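Local coordinates for protein transcriptional regulator, putative (PDB 3BJN) that probably regulates transcription as a DNA-binding protein of the IclR family, the present chain being its C-terminal, GAF-like domain, at residues L22-E28 against R153-V158; P35-R39 against K84-F89; K71-Y76 against E101-R106; I124-V128 against V158-A162. The contacts are given in a common frame with arbitrary orientation. Where two conformers were deposited one is given. Numbering follows the deposited sequence.

Contact 1 of 4, residues L22-E28 against R153-V158; sequences LQKQTGE and RIILHV
Two helices near the chain ends pack almost antiparallel. The helical part of 22-28, residues 22-26, and helix 153-158 run at 159°, with axes 10.1 Å apart. Leu-22 lies opposite His-157 (CA-CA 6.5 Å) and Thr-26 opposite Ile-154 (CA-CA 6.3 Å). His-157 is the centre of the contact. Its chi1 is m, and Gln-25, also m, lays CB over the face of the imidazole, 3.6 Å from the centroid: a CH-pi contact. His-157 ND1 is hydrogen-bonded to Gln-160. Water 2 bridges Gln-25 OE1 (2.7 Å) and His-157 O (2.9 Å). Arg-153, extended with all chi angles t, gives a hydrogen bond from NH1 to Gln-25 O at 2.9 Å. Thr-26, chi1 p, turns CG2 to His-157 CD2 (3.9 Å) and Ile-154 CG1 (4.2 Å). Its OG1 donates to Leu-22 O (2.9 Å) and accepts from Glu-28 N (3.2 Å). The second bond makes an ST turn where the helix ends, and Gly-27 has positive phi. Deeper in, Leu-22 CD1 meets His-157 CB at 3.6 Å. The pair of helices lies on one face of the antiparallel sheet, with Leu-22 on Ile-138 and Val-158 on Val-140 of strand 133-143, and Ile-154 on Ile-124 of strand 121-130.

Contact 2 of 4, residues P35-R39 against K84-F89; sequences PVGYR and KILRYF
A tight hairpin turn meets the end of a helix here, at the protein surface. Residues 36-39 form a type II' beta turn. Val-36 and Arg-39 pair through both backbone hydrogen bonds, N to O 2.8 Å from Val-36 to Arg-39 and 2.9 Å from Arg-39 to Val-36. Gly-37 takes the positive phi (62/-120), and Tyr-38 follows at -90/4. Residues 84-88 are helical, and Phe-89 is the first to leave the helix. The closest CA pair is Tyr-38 with Ile-85, 5.7 Å. The main bump is the Tyr-38 ring, chi1 m, which lies in a hollow between Ile-85 and Tyr-88, near Lys-84 O. Tyr-88, chi1 t, closes one face in an offset stack: centroids 3.7 Å apart, planes at 3°, Tyr-38 CD2 to Tyr-88 CE2 3.4 Å. Ile-85 CG1 borders the ring edge at 4.1 Å from Tyr-38 CD1. Phe-89, chi1 m, packs its ring edge under the base of the Tyr-38 side chain and the carbonyl, with CE2 3.3 Å from Tyr-38 O and CZ 4.0 Å from Tyr-38 CB. The methyl CD1 of Ile-85 abuts Gly-37 O at 3.5 Å. No direct hydrogen bond crosses. Water 3 links Tyr-38 OH (2.7 Å) to Lys-84 O (2.9 Å). This is a two-residue beta hairpin, joining strands 29-36 and 39-45 of the sheet, with its tip packed against helix 79-88 of the IclR C-terminal domain.

Contact 3 of 4, residues K71-Y76 against E101-R106; sequences KVMLAY and EFEKIR
Helices 71-76 and 101-106 cross nearly at right angles, -92°, with axes 9.1 Å apart. Ala-75 comes within 4.8 Å of Phe-102, CA to CA, and Val-72 within 6.8 Å of Ile-105. Apolar packing dominates. Phe-102 (chi1 m) sets CD1 3.7 Å from Ala-75 CB and CE1 3.7 Å from Leu-74 CB. Ile-105 (chi1 m, chi2 t) is a knob in a hole made by Lys-71, Val-72, Ala-75 and Tyr-76. Its CG2 lies 3.8 Å from both Ala-75 CB and Tyr-76 CE1, and its CD1 3.8 Å from Lys-71 CB. Arg-106 CG lies over one face of the Tyr-76 ring. This knob-into-hole packing joins two helices of the GAF-like domain; Val-72 also rests on Ser-125 and Pro-127 of strand 121-130. Polar links sit at the margin. Arg-106 NH1 donates to Ala-75 O at 2.9 Å. Water 4 joins Tyr-76 OH (2.7 Å) to Arg-106 O (2.5 Å). Lys-71 NZ stays 4.3 Å from Glu-101 OE2, beyond a salt bridge; it pairs with Glu-116.

Contact 4 of 4, residues I124-V128 against V158-A162; sequences ISAPV and VLQAA
Val-158, chi1 t, pushes CG1 against the backbone and side chain of Ala-126, 3.6 Å from Ala-126 N and 3.8 Å from Ala-126 CB. Its CG2 meets Ile-124 CG2 at 4.2 Å. One helical turn later Ala-162 repeats the approach. Ala-162 CB is 3.8 Å from Ala-126 CB, 3.5 Å from Pro-127 O and 4.2 Å from Val-128 CG2. Leu-159, chi1 m, reaches in from the side, CD2 to Ala-126 CB 4.0 Å. The strand 124-128 is extended throughout, and the helix 158-162 runs in nearly the same direction, at -21°, with axes 7.5 Å apart. CA pairs are Ala-126 with Leu-159 (5.7 Å) and Val-128 with Ala-162 (5.3 Å). Small alanines on both sides permit this close approach. No hydrogen bond crosses; the contact is apolar. CA-to-CB bonds of Ile-124 and Ala-126 point toward the helix, those of Ser-125 and Pro-127 away. On that other face Ser-125 OG is hydrogen-bonded to Ser-139 and Ser-69, and Pro-127 meets Val-72 and Tyr-76 of helix 67-76. A central antiparallel sheet with helices packed on both faces is the layered alpha/beta arrangement of GAF-like domains, here that of an IclR regulator.

How the contacts relate
Contacts 1 and 4 share helix 144-163 and meet at Val-158. Contact 4 presses that helix on strand 121-130 in the core. Contact 1 is also largely buried, but sets it beside helix 12-26 and adds polar and water-mediated links along its outer edge. Contact 3 lies across the sheet from contact 4: Val-72 and Tyr-76 touch strand 121-130 from the other face. It is partly buried, with an apolar centre and a polar margin. Contact 2 is the surface one, built on aromatic stacking, its centre about 29 Å from that of contact 1. It touches contact 3 through Leu-86 on Leu-74 and Phe-102, and Pro-35 on Met-73.

Contact 1 of 4, residues L22-E28 against R153-V158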
loop_
_atom_site.group_PDB
_atom_site.type_symbol
_atom_site.label_atom_id
_atom_site.label_comp_id
_atom_site.label_asym_id
_atom_site.label_seq_id
_atom_site.Cartn_x
_atom_site.Cartn_y
_atom_site.Cartn_z
ATOM N N LEU A 22 -13.030 -4.713 4.069
ATOM C CA LEU A 22 -12.123 -3.767 4.711
ATOM C C LEU A 22 -12.778 -2.391 4.794
ATOM O O LEU A 22 -12.723 -1.734 5.845
ATOM C CB LEU A 22 -10.841 -3.696 3.900
ATOM C CG LEU A 22 -9.820 -2.702 4.417
ATOM C CD1 LEU A 22 -9.470 -2.861 5.922
ATOM C CD2 LEU A 22 -8.574 -2.946 3.547
ATOM N N GLN A 23 -13.417 -1.949 3.701
ATOM C CA GLN A 23 -14.124 -0.655 3.774
ATOM C C GLN A 23 -15.299 -0.676 4.742
ATOM O O GLN A 23 -15.548 0.303 5.440
ATOM C CB GLN A 23 -14.610 -0.214 2.398
ATOM C CG GLN A 23 -15.497 1.039 2.434
ATOM C CD GLN A 23 -15.796 1.521 1.012
ATOM O OE1 GLN A 23 -16.331 0.769 0.193
ATOM N NE2 GLN A 23 -15.493 2.765 0.733
ATOM N N LYS A 24 -16.021 -1.797 4.798
ATOM C CA LYS A 24 -17.155 -1.905 5.745
ATOM C C LYS A 24 -16.710 -1.990 7.228
ATOM O O LYS A 24 -17.534 -1.710 8.110
ATOM C CB LYS A 24 -18.009 -3.103 5.354
ATOM C CG LYS A 24 -18.749 -2.865 4.051
ATOM C CD LYS A 24 -19.579 -4.089 3.779
ATOM C CE LYS A 24 -19.932 -4.193 2.330
ATOM N NZ LYS A 24 -20.857 -5.366 2.200
ATOM N N GLN A 25 -15.442 -2.369 7.470
ATOM C CA GLN A 25 -14.867 -2.464 8.824
ATOM C C GLN A 25 -14.289 -1.134 9.290
ATOM O O GLN A 25 -14.285 -0.825 10.487
ATOM C CB GLN A 25 -13.744 -3.495 8.826
ATOM C CG GLN A 25 -14.233 -4.954 8.773
ATOM C CD GLN A 25 -13.088 -5.902 8.624
ATOM O OE1 GLN A 25 -12.111 -5.614 7.931
ATOM N NE2 GLN A 25 -13.185 -7.047 9.284
ATOM N N THR A 26 -13.758 -0.358 8.338
ATOM C CA THR A 26 -13.067 0.887 8.689
ATOM C C THR A 26 -13.808 2.159 8.337
ATOM O O THR A 26 -13.457 3.255 8.835
ATOM C CB THR A 26 -11.688 0.971 7.959
ATOM O OG1 THR A 26 -11.911 0.931 6.541
ATOM C CG2 THR A 26 -10.764 -0.173 8.359
ATOM N N GLY A 27 -14.749 2.064 7.398
ATOM C CA GLY A 27 -15.409 3.272 6.869
ATOM C C GLY A 27 -14.453 4.107 6.035
ATOM O O GLY A 27 -14.579 5.340 5.995
ATOM N N GLU A 28 -13.493 3.451 5.399
ATOM C CA GLU A 28 -12.512 4.166 4.555
ATOM C C GLU A 28 -12.326 3.495 3.197
ATOM O O GLU A 28 -12.629 2.299 3.012
ATOM C CB GLU A 28 -11.139 4.176 5.258
ATOM C CG GLU A 28 -11.145 4.815 6.658
ATOM C CD GLU A 28 -11.483 6.319 6.692
ATOM O OE1 GLU A 28 -11.513 7.004 5.642
ATOM O OE2 GLU A 28 -11.740 6.832 7.815
ATOM N N ARG A 153 -7.165 0.505 14.809
ATOM C CA ARG A 153 -8.248 -0.182 14.103
ATOM C C ARG A 153 -7.908 -0.389 12.630
ATOM O O ARG A 153 -8.051 -1.484 12.102
ATOM C CB ARG A 153 -9.523 0.667 14.215
ATOM C CG ARG A 153 -10.698 0.241 13.342
ATOM C CD ARG A 153 -11.757 1.317 13.443
ATOM N NE ARG A 153 -13.041 0.967 12.817
ATOM C CZ ARG A 153 -14.072 1.801 12.746
ATOM N NH1 ARG A 153 -15.215 1.381 12.203
ATOM N NH2 ARG A 153 -13.981 3.038 13.231
ATOM N N ILE A 154 -7.459 0.659 11.963
ATOM C CA ILE A 154 -7.096 0.535 10.543
ATOM C C ILE A 154 -5.924 -0.407 10.339
ATOM O O ILE A 154 -5.969 -1.271 9.469
ATOM C CB ILE A 154 -6.855 1.918 9.933
ATOM C CG1 ILE A 154 -8.194 2.695 9.966
ATOM C CG2 ILE A 154 -6.295 1.774 8.494
ATOM C CD1 ILE A 154 -8.022 4.215 9.689
ATOM N N ILE A 155 -4.870 -0.244 11.146
ATOM C CA ILE A 155 -3.713 -1.178 11.060
ATOM C C ILE A 155 -4.169 -2.650 11.172
ATOM O O ILE A 155 -3.847 -3.476 10.332
ATOM C CB ILE A 155 -2.692 -0.824 12.157
ATOM C CG1 ILE A 155 -2.037 0.528 11.842
ATOM C CG2 ILE A 155 -1.644 -1.979 12.353
ATOM C CD1 ILE A 155 -1.253 1.099 13.028
ATOM N N LEU A 156 -4.952 -2.969 12.204
ATOM C CA LEU A 156 -5.362 -4.367 12.396
ATOM C C LEU A 156 -6.191 -4.866 11.202
ATOM O O LEU A 156 -5.968 -5.975 10.706
ATOM C CB LEU A 156 -6.086 -4.562 13.731
ATOM C CG LEU A 156 -5.136 -4.426 14.931
ATOM C CD1 LEU A 156 -5.994 -4.446 16.181
ATOM C CD2 LEU A 156 -4.038 -5.523 14.997
ATOM N N HIS A 157 -7.131 -4.053 10.707
ATOM C CA HIS A 157 -7.962 -4.502 9.604
ATOM C C HIS A 157 -7.182 -4.625 8.281
ATOM O O HIS A 157 -7.442 -5.526 7.471
ATOM C CB HIS A 157 -9.173 -3.567 9.421
ATOM C CG HIS A 157 -10.261 -3.769 10.438
ATOM N ND1 HIS A 157 -10.760 -5.017 10.771
ATOM C CD2 HIS A 157 -10.969 -2.867 11.160
ATOM C CE1 HIS A 157 -11.725 -4.864 11.680
ATOM N NE2 HIS A 157 -11.895 -3.571 11.895
ATOM N N VAL A 158 -6.195 -3.759 8.094
ATOM C CA VAL A 158 -5.342 -3.825 6.892
ATOM C C VAL A 158 -4.468 -5.082 6.930
ATOM O O VAL A 158 -4.372 -5.819 5.949
ATOM C CB VAL A 158 -4.514 -2.516 6.769
ATOM C CG1 VAL A 158 -3.314 -2.671 5.801
ATOM C CG2 VAL A 158 -5.423 -1.379 6.316
HETATM O O HOH W 1 -13.471 -1.895 13.435
HETATM O O HOH W 2 -9.993 -6.777 6.748
#

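Contact 2 of 4, residues P35-R39 against K84-F89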
loop_
_atom_site.group_PDB
_atom_site.type_symbol
_atom_site.label_atom_id
_atom_site.label_comp_id
_atom_site.label_asym_id
_atom_site.label_seq_id
_atom_site.Cartn_x
_atom_site.Cartn_y
_atom_site.Cartn_z
ATOM N N PRO A 35 3.283 -3.865 -7.645
ATOM C CA PRO A 35 4.458 -3.176 -8.185
ATOM C C PRO A 35 4.643 -3.498 -9.661
ATOM O O PRO A 35 4.525 -4.669 -10.049
ATOM C CB PRO A 35 5.599 -3.724 -7.326
ATOM C CG PRO A 35 5.150 -5.087 -6.860
ATOM C CD PRO A 35 3.635 -5.081 -6.859
ATOM N N VAL A 36 4.892 -2.475 -10.477
ATOM C CA VAL A 36 5.117 -2.684 -11.908
ATOM C C VAL A 36 6.267 -1.764 -12.273
ATOM O O VAL A 36 6.097 -0.540 -12.401
ATOM C CB VAL A 36 3.865 -2.323 -12.754
ATOM C CG1 VAL A 36 4.117 -2.608 -14.236
ATOM C CG2 VAL A 36 2.630 -3.117 -12.244
ATOM N N GLY A 37 7.439 -2.363 -12.402
ATOM C CA GLY A 37 8.625 -1.590 -12.766
ATOM C C GLY A 37 8.927 -0.556 -11.704
ATOM O O GLY A 37 9.177 -0.899 -10.515
ATOM N N TYR A 38 8.912 0.715 -12.121
ATOM C CA TYR A 38 9.225 1.802 -11.206
ATOM C C TYR A 38 7.987 2.341 -10.475
ATOM O O TYR A 38 8.093 3.364 -9.765
ATOM C CB TYR A 38 9.865 2.951 -11.982
ATOM C CG TYR A 38 11.228 2.675 -12.533
ATOM C CD1 TYR A 38 12.213 2.025 -11.774
ATOM C CD2 TYR A 38 11.585 3.121 -13.810
ATOM C CE1 TYR A 38 13.496 1.819 -12.277
ATOM C CE2 TYR A 38 12.840 2.926 -14.322
ATOM C CZ TYR A 38 13.821 2.281 -13.562
ATOM O OH TYR A 38 15.068 2.130 -14.123
ATOM N N ARG A 39 6.815 1.716 -10.696
ATOM C CA ARG A 39 5.533 2.330 -10.258
ATOM C C ARG A 39 4.649 1.368 -9.501
ATOM O O ARG A 39 4.846 0.163 -9.563
ATOM C CB ARG A 39 4.757 2.937 -11.450
ATOM C CG ARG A 39 5.656 3.853 -12.304
ATOM C CD ARG A 39 4.902 4.459 -13.451
ATOM N NE ARG A 39 3.914 5.437 -13.026
ATOM C CZ ARG A 39 4.160 6.731 -12.800
ATOM N NH1 ARG A 39 5.398 7.235 -12.913
ATOM N NH2 ARG A 39 3.150 7.529 -12.416
ATOM N N LYS A 84 17.452 -0.829 -7.374
ATOM C CA LYS A 84 17.311 -0.307 -8.745
ATOM C C LYS A 84 16.257 0.786 -8.809
ATOM O O LYS A 84 16.413 1.809 -9.504
ATOM C CB LYS A 84 16.912 -1.431 -9.718
ATOM C CG LYS A 84 18.022 -2.387 -10.088
ATOM C CD LYS A 84 17.483 -3.393 -11.082
ATOM C CE LYS A 84 18.567 -4.349 -11.515
ATOM N NZ LYS A 84 17.959 -5.477 -12.263
ATOM N N ILE A 85 15.156 0.564 -8.093
ATOM C CA ILE A 85 14.062 1.501 -8.118
ATOM C C ILE A 85 14.473 2.791 -7.407
ATOM O O ILE A 85 14.313 3.871 -7.940
ATOM C CB ILE A 85 12.781 0.886 -7.476
ATOM C CG1 ILE A 85 12.275 -0.243 -8.375
ATOM C CG2 ILE A 85 11.712 1.939 -7.312
ATOM C CD1 ILE A 85 11.219 -1.144 -7.710
ATOM N N LEU A 86 15.034 2.672 -6.210
ATOM C CA LEU A 86 15.385 3.872 -5.437
ATOM C C LEU A 86 16.458 4.669 -6.203
ATOM O O LEU A 86 16.406 5.906 -6.229
ATOM C CB LEU A 86 15.876 3.496 -4.039
ATOM C CG LEU A 86 14.751 3.099 -3.066
ATOM C CD1 LEU A 86 15.354 2.889 -1.695
ATOM C CD2 LEU A 86 13.668 4.143 -3.007
ATOM N N ARG A 87 17.424 3.964 -6.808
ATOM C CA ARG A 87 18.480 4.669 -7.574
ATOM C C ARG A 87 17.908 5.424 -8.785
ATOM O O ARG A 87 18.366 6.527 -9.160
ATOM C CB ARG A 87 19.625 3.736 -7.980
ATOM C CG ARG A 87 20.418 3.234 -6.758
ATOM C CD ARG A 87 21.818 2.762 -7.054
ATOM N NE ARG A 87 22.561 2.637 -5.791
ATOM C CZ ARG A 87 22.772 1.493 -5.143
ATOM N NH1 ARG A 87 22.312 0.340 -5.633
ATOM N NH2 ARG A 87 23.446 1.504 -3.996
ATOM N N TYR A 88 16.921 4.830 -9.442
ATOM C CA TYR A 88 16.269 5.542 -10.534
ATOM C C TYR A 88 15.679 6.867 -10.061
ATOM O O TYR A 88 15.789 7.873 -10.732
ATOM C CB TYR A 88 15.159 4.682 -11.106
ATOM C CG TYR A 88 14.303 5.402 -12.106
ATOM C CD1 TYR A 88 14.841 5.823 -13.329
ATOM C CD2 TYR A 88 12.957 5.662 -11.851
ATOM C CE1 TYR A 88 14.040 6.472 -14.296
ATOM C CE2 TYR A 88 12.145 6.320 -12.796
ATOM C CZ TYR A 88 12.707 6.715 -14.023
ATOM O OH TYR A 88 11.887 7.357 -14.946
ATOM N N PHE A 89 15.067 6.868 -8.878
ATOM C CA PHE A 89 14.464 8.085 -8.359
ATOM C C PHE A 89 15.462 8.981 -7.619
ATOM O O PHE A 89 15.055 9.949 -6.967
ATOM C CB PHE A 89 13.298 7.716 -7.449
ATOM C CG PHE A 89 12.108 7.194 -8.197
ATOM C CD1 PHE A 89 11.478 7.978 -9.184
ATOM C CD2 PHE A 89 11.618 5.903 -7.941
ATOM C CE1 PHE A 89 10.377 7.487 -9.912
ATOM C CE2 PHE A 89 10.484 5.422 -8.645
ATOM C CZ PHE A 89 9.882 6.202 -9.636
HETATM O O HOH W 3 17.014 1.607 -12.293
#

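Contact 3 of 4, residues K71-Y76 against E101-R106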
loop_
_atom_site.group_PDB
_atom_site.type_symbol
_atom_site.label_atom_id
_atom_site.label_comp_id
_atom_site.label_asym_id
_atom_site.label_seq_id
_atom_site.Cartn_x
_atom_site.Cartn_y
_atom_site.Cartn_z
ATOM N N LYS A 71 6.329 2.023 0.298
ATOM C CA LYS A 71 7.347 1.634 1.279
ATOM C C LYS A 71 7.217 0.170 1.735
ATOM O O LYS A 71 8.219 -0.479 2.011
ATOM C CB LYS A 71 7.332 2.579 2.476
ATOM C CG LYS A 71 7.835 3.975 2.169
ATOM C CD LYS A 71 7.840 4.754 3.465
ATOM C CE LYS A 71 7.787 6.235 3.249
ATOM N NZ LYS A 71 7.443 6.883 4.547
ATOM N N VAL A 72 5.986 -0.340 1.825
ATOM C CA VAL A 72 5.760 -1.768 2.099
ATOM C C VAL A 72 6.307 -2.646 0.972
ATOM O O VAL A 72 7.001 -3.649 1.223
ATOM C CB VAL A 72 4.256 -2.045 2.270
ATOM C CG1 VAL A 72 3.948 -3.526 2.051
ATOM C CG2 VAL A 72 3.868 -1.595 3.623
HETATM N N MSE A 73 6.047 -2.245 -0.267
HETATM C CA MSE A 73 6.471 -3.044 -1.405
HETATM C C MSE A 73 7.989 -3.011 -1.523
HETATM O O MSE A 73 8.623 -4.059 -1.713
HETATM C CB MSE A 73 5.752 -2.600 -2.679
HETATM C CG MSE A 73 4.259 -2.962 -2.572
HETATM SE SE MSE A 73 3.247 -2.616 -4.187
HETATM C CE MSE A 73 3.736 -0.881 -4.492
ATOM N N LEU A 74 8.573 -1.822 -1.357
ATOM C CA LEU A 74 10.050 -1.691 -1.365
ATOM C C LEU A 74 10.704 -2.523 -0.246
ATOM O O LEU A 74 11.756 -3.150 -0.464
ATOM C CB LEU A 74 10.478 -0.233 -1.254
ATOM C CG LEU A 74 10.172 0.600 -2.504
ATOM C CD1 LEU A 74 10.279 2.112 -2.122
ATOM C CD2 LEU A 74 11.137 0.228 -3.655
ATOM N N ALA A 75 10.091 -2.536 0.935
ATOM C CA ALA A 75 10.658 -3.292 2.074
ATOM C C ALA A 75 10.634 -4.810 1.859
ATOM O O ALA A 75 11.522 -5.530 2.347
ATOM C CB ALA A 75 9.944 -2.952 3.374
ATOM N N TYR A 76 9.615 -5.293 1.151
ATOM C CA TYR A 76 9.380 -6.745 1.038
ATOM C C TYR A 76 9.827 -7.401 -0.262
ATOM O O TYR A 76 9.951 -8.636 -0.315
ATOM C CB TYR A 76 7.910 -7.094 1.321
ATOM C CG TYR A 76 7.577 -7.144 2.789
ATOM C CD1 TYR A 76 7.190 -6.004 3.478
ATOM C CD2 TYR A 76 7.673 -8.346 3.499
ATOM C CE1 TYR A 76 6.881 -6.055 4.860
ATOM C CE2 TYR A 76 7.369 -8.410 4.853
ATOM C CZ TYR A 76 6.969 -7.270 5.526
ATOM O OH TYR A 76 6.675 -7.389 6.874
ATOM N N GLU A 101 13.844 2.488 7.919
ATOM C CA GLU A 101 12.411 2.417 7.612
ATOM C C GLU A 101 12.052 0.997 7.195
ATOM O O GLU A 101 11.054 0.456 7.668
ATOM C CB GLU A 101 11.984 3.442 6.532
ATOM C CG GLU A 101 10.470 3.420 6.123
ATOM C CD GLU A 101 9.444 3.780 7.240
ATOM O OE1 GLU A 101 9.815 4.374 8.284
ATOM O OE2 GLU A 101 8.230 3.471 7.070
ATOM N N PHE A 102 12.860 0.390 6.318
ATOM C CA PHE A 102 12.550 -0.968 5.863
ATOM C C PHE A 102 12.599 -1.988 6.991
ATOM O O PHE A 102 11.739 -2.868 7.061
ATOM C CB PHE A 102 13.452 -1.417 4.724
ATOM C CG PHE A 102 13.344 -0.575 3.486
ATOM C CD1 PHE A 102 12.128 0.012 3.109
ATOM C CD2 PHE A 102 14.456 -0.400 2.676
ATOM C CE1 PHE A 102 12.038 0.795 1.938
ATOM C CE2 PHE A 102 14.374 0.362 1.523
ATOM C CZ PHE A 102 13.163 0.951 1.143
ATOM N N GLU A 103 13.589 -1.863 7.874
ATOM C CA GLU A 103 13.684 -2.761 9.038
ATOM C C GLU A 103 12.471 -2.599 9.953
ATOM O O GLU A 103 11.890 -3.592 10.422
ATOM C CB GLU A 103 14.979 -2.530 9.816
ATOM C CG GLU A 103 16.234 -3.034 9.090
ATOM C CD GLU A 103 17.508 -2.372 9.595
ATOM O OE1 GLU A 103 17.495 -1.801 10.702
ATOM O OE2 GLU A 103 18.531 -2.412 8.875
ATOM N N LYS A 104 12.072 -1.350 10.201
ATOM C CA LYS A 104 10.881 -1.070 11.010
ATOM C C LYS A 104 9.638 -1.702 10.384
ATOM O O LYS A 104 8.836 -2.344 11.058
ATOM C CB LYS A 104 10.694 0.438 11.147
ATOM C CG LYS A 104 9.478 0.856 11.954
ATOM C CD LYS A 104 9.115 2.311 11.659
ATOM C CE LYS A 104 8.108 2.828 12.688
ATOM N NZ LYS A 104 7.913 4.311 12.627
ATOM N N ILE A 105 9.486 -1.517 9.075
ATOM C CA ILE A 105 8.348 -2.094 8.379
ATOM C C ILE A 105 8.308 -3.626 8.487
ATOM O O ILE A 105 7.261 -4.198 8.799
ATOM C CB ILE A 105 8.326 -1.635 6.902
ATOM C CG1 ILE A 105 8.052 -0.129 6.850
ATOM C CG2 ILE A 105 7.299 -2.445 6.104
ATOM C CD1 ILE A 105 8.269 0.474 5.479
ATOM N N ARG A 106 9.449 -4.282 8.261
ATOM C CA ARG A 106 9.507 -5.745 8.340
ATOM C C ARG A 106 9.257 -6.274 9.758
ATOM O O ARG A 106 8.673 -7.347 9.929
ATOM C CB ARG A 106 10.830 -6.263 7.751
ATOM C CG ARG A 106 10.869 -6.054 6.243
ATOM C CD ARG A 106 12.052 -6.712 5.604
ATOM N NE ARG A 106 13.298 -6.101 6.040
ATOM C CZ ARG A 106 14.094 -5.344 5.281
ATOM N NH1 ARG A 106 13.802 -5.076 4.015
ATOM N NH2 ARG A 106 15.213 -4.860 5.805
HETATM O O HOH W 4 8.172 -9.152 8.321
#

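Contact 4 of 4, residues I124-V128 against V158-A162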
loop_
_atom_site.group_PDB
_atom_site.type_symbol
_atom_site.label_atom_id
_atom_site.label_comp_id
_atom_site.label_asym_id
_atom_site.label_seq_id
_atom_site.Cartn_x
_atom_site.Cartn_y
_atom_site.Cartn_z
ATOM N N ILE A 124 -2.058 3.524 5.201
ATOM C CA ILE A 124 -1.675 2.377 6.052
ATOM C C ILE A 124 -1.705 1.148 5.153
ATOM O O ILE A 124 -2.706 0.902 4.478
ATOM C CB ILE A 124 -2.617 2.205 7.289
ATOM C CG1 ILE A 124 -2.418 3.407 8.222
ATOM C CG2 ILE A 124 -2.277 0.900 8.012
ATOM C CD1 ILE A 124 -3.442 3.577 9.387
ATOM N N SER A 125 -0.605 0.399 5.088
ATOM C CA SER A 125 -0.506 -0.659 4.079
ATOM C C SER A 125 0.219 -1.884 4.596
ATOM O O SER A 125 1.101 -1.782 5.454
ATOM C CB SER A 125 0.187 -0.152 2.810
ATOM O OG SER A 125 -0.332 1.100 2.412
ATOM N N ALA A 126 -0.184 -3.044 4.077
ATOM C CA ALA A 126 0.467 -4.304 4.438
ATOM C C ALA A 126 0.719 -5.135 3.183
ATOM O O ALA A 126 -0.040 -5.030 2.236
ATOM C CB ALA A 126 -0.387 -5.075 5.458
ATOM N N PRO A 127 1.785 -5.949 3.179
ATOM C CA PRO A 127 2.157 -6.673 1.954
ATOM C C PRO A 127 1.272 -7.895 1.729
ATOM O O PRO A 127 0.824 -8.538 2.695
ATOM C CB PRO A 127 3.583 -7.150 2.249
ATOM C CG PRO A 127 3.595 -7.351 3.772
ATOM C CD PRO A 127 2.707 -6.267 4.309
ATOM N N VAL A 128 1.047 -8.208 0.457
ATOM C CA VAL A 128 0.391 -9.464 0.082
ATOM C C VAL A 128 1.493 -10.319 -0.496
ATOM O O VAL A 128 2.163 -9.919 -1.446
ATOM C CB VAL A 128 -0.721 -9.232 -0.947
ATOM C CG1 VAL A 128 -1.280 -10.544 -1.457
ATOM C CG2 VAL A 128 -1.838 -8.382 -0.335
ATOM N N VAL A 158 -6.195 -3.759 8.094
ATOM C CA VAL A 158 -5.342 -3.825 6.892
ATOM C C VAL A 158 -4.468 -5.082 6.930
ATOM O O VAL A 158 -4.372 -5.819 5.949
ATOM C CB VAL A 158 -4.514 -2.516 6.769
ATOM C CG1 VAL A 158 -3.314 -2.671 5.801
ATOM C CG2 VAL A 158 -5.423 -1.379 6.316
ATOM N N LEU A 159 -3.856 -5.351 8.087
ATOM C CA LEU A 159 -3.122 -6.597 8.266
ATOM C C LEU A 159 -4.028 -7.815 7.998
ATOM O O LEU A 159 -3.645 -8.755 7.311
ATOM C CB LEU A 159 -2.539 -6.644 9.677
ATOM C CG LEU A 159 -1.319 -5.749 9.922
ATOM C CD1 LEU A 159 -1.061 -5.550 11.405
ATOM C CD2 LEU A 159 -0.064 -6.345 9.197
ATOM N N GLN A 160 -5.238 -7.772 8.548
ATOM C CA GLN A 160 -6.214 -8.845 8.415
ATOM C C GLN A 160 -6.568 -9.079 6.941
ATOM O O GLN A 160 -6.619 -10.222 6.481
ATOM C CB GLN A 160 -7.465 -8.429 9.220
ATOM C CG GLN A 160 -8.592 -9.411 9.162
ATOM C CD GLN A 160 -9.784 -8.941 9.971
ATOM O OE1 GLN A 160 -9.949 -7.740 10.229
ATOM N NE2 GLN A 160 -10.639 -9.878 10.344
ATOM N N ALA A 161 -6.782 -7.981 6.214
ATOM C CA ALA A 161 -7.097 -8.050 4.787
ATOM C C ALA A 161 -5.971 -8.690 3.980
ATOM O O ALA A 161 -6.204 -9.595 3.195
ATOM C CB ALA A 161 -7.420 -6.640 4.247
ATOM N N ALA A 162 -4.748 -8.205 4.193
ATOM C CA ALA A 162 -3.575 -8.706 3.471
ATOM C C ALA A 162 -3.320 -10.192 3.765
ATOM O O ALA A 162 -3.021 -10.986 2.860
ATOM C CB ALA A 162 -2.381 -7.870 3.842
#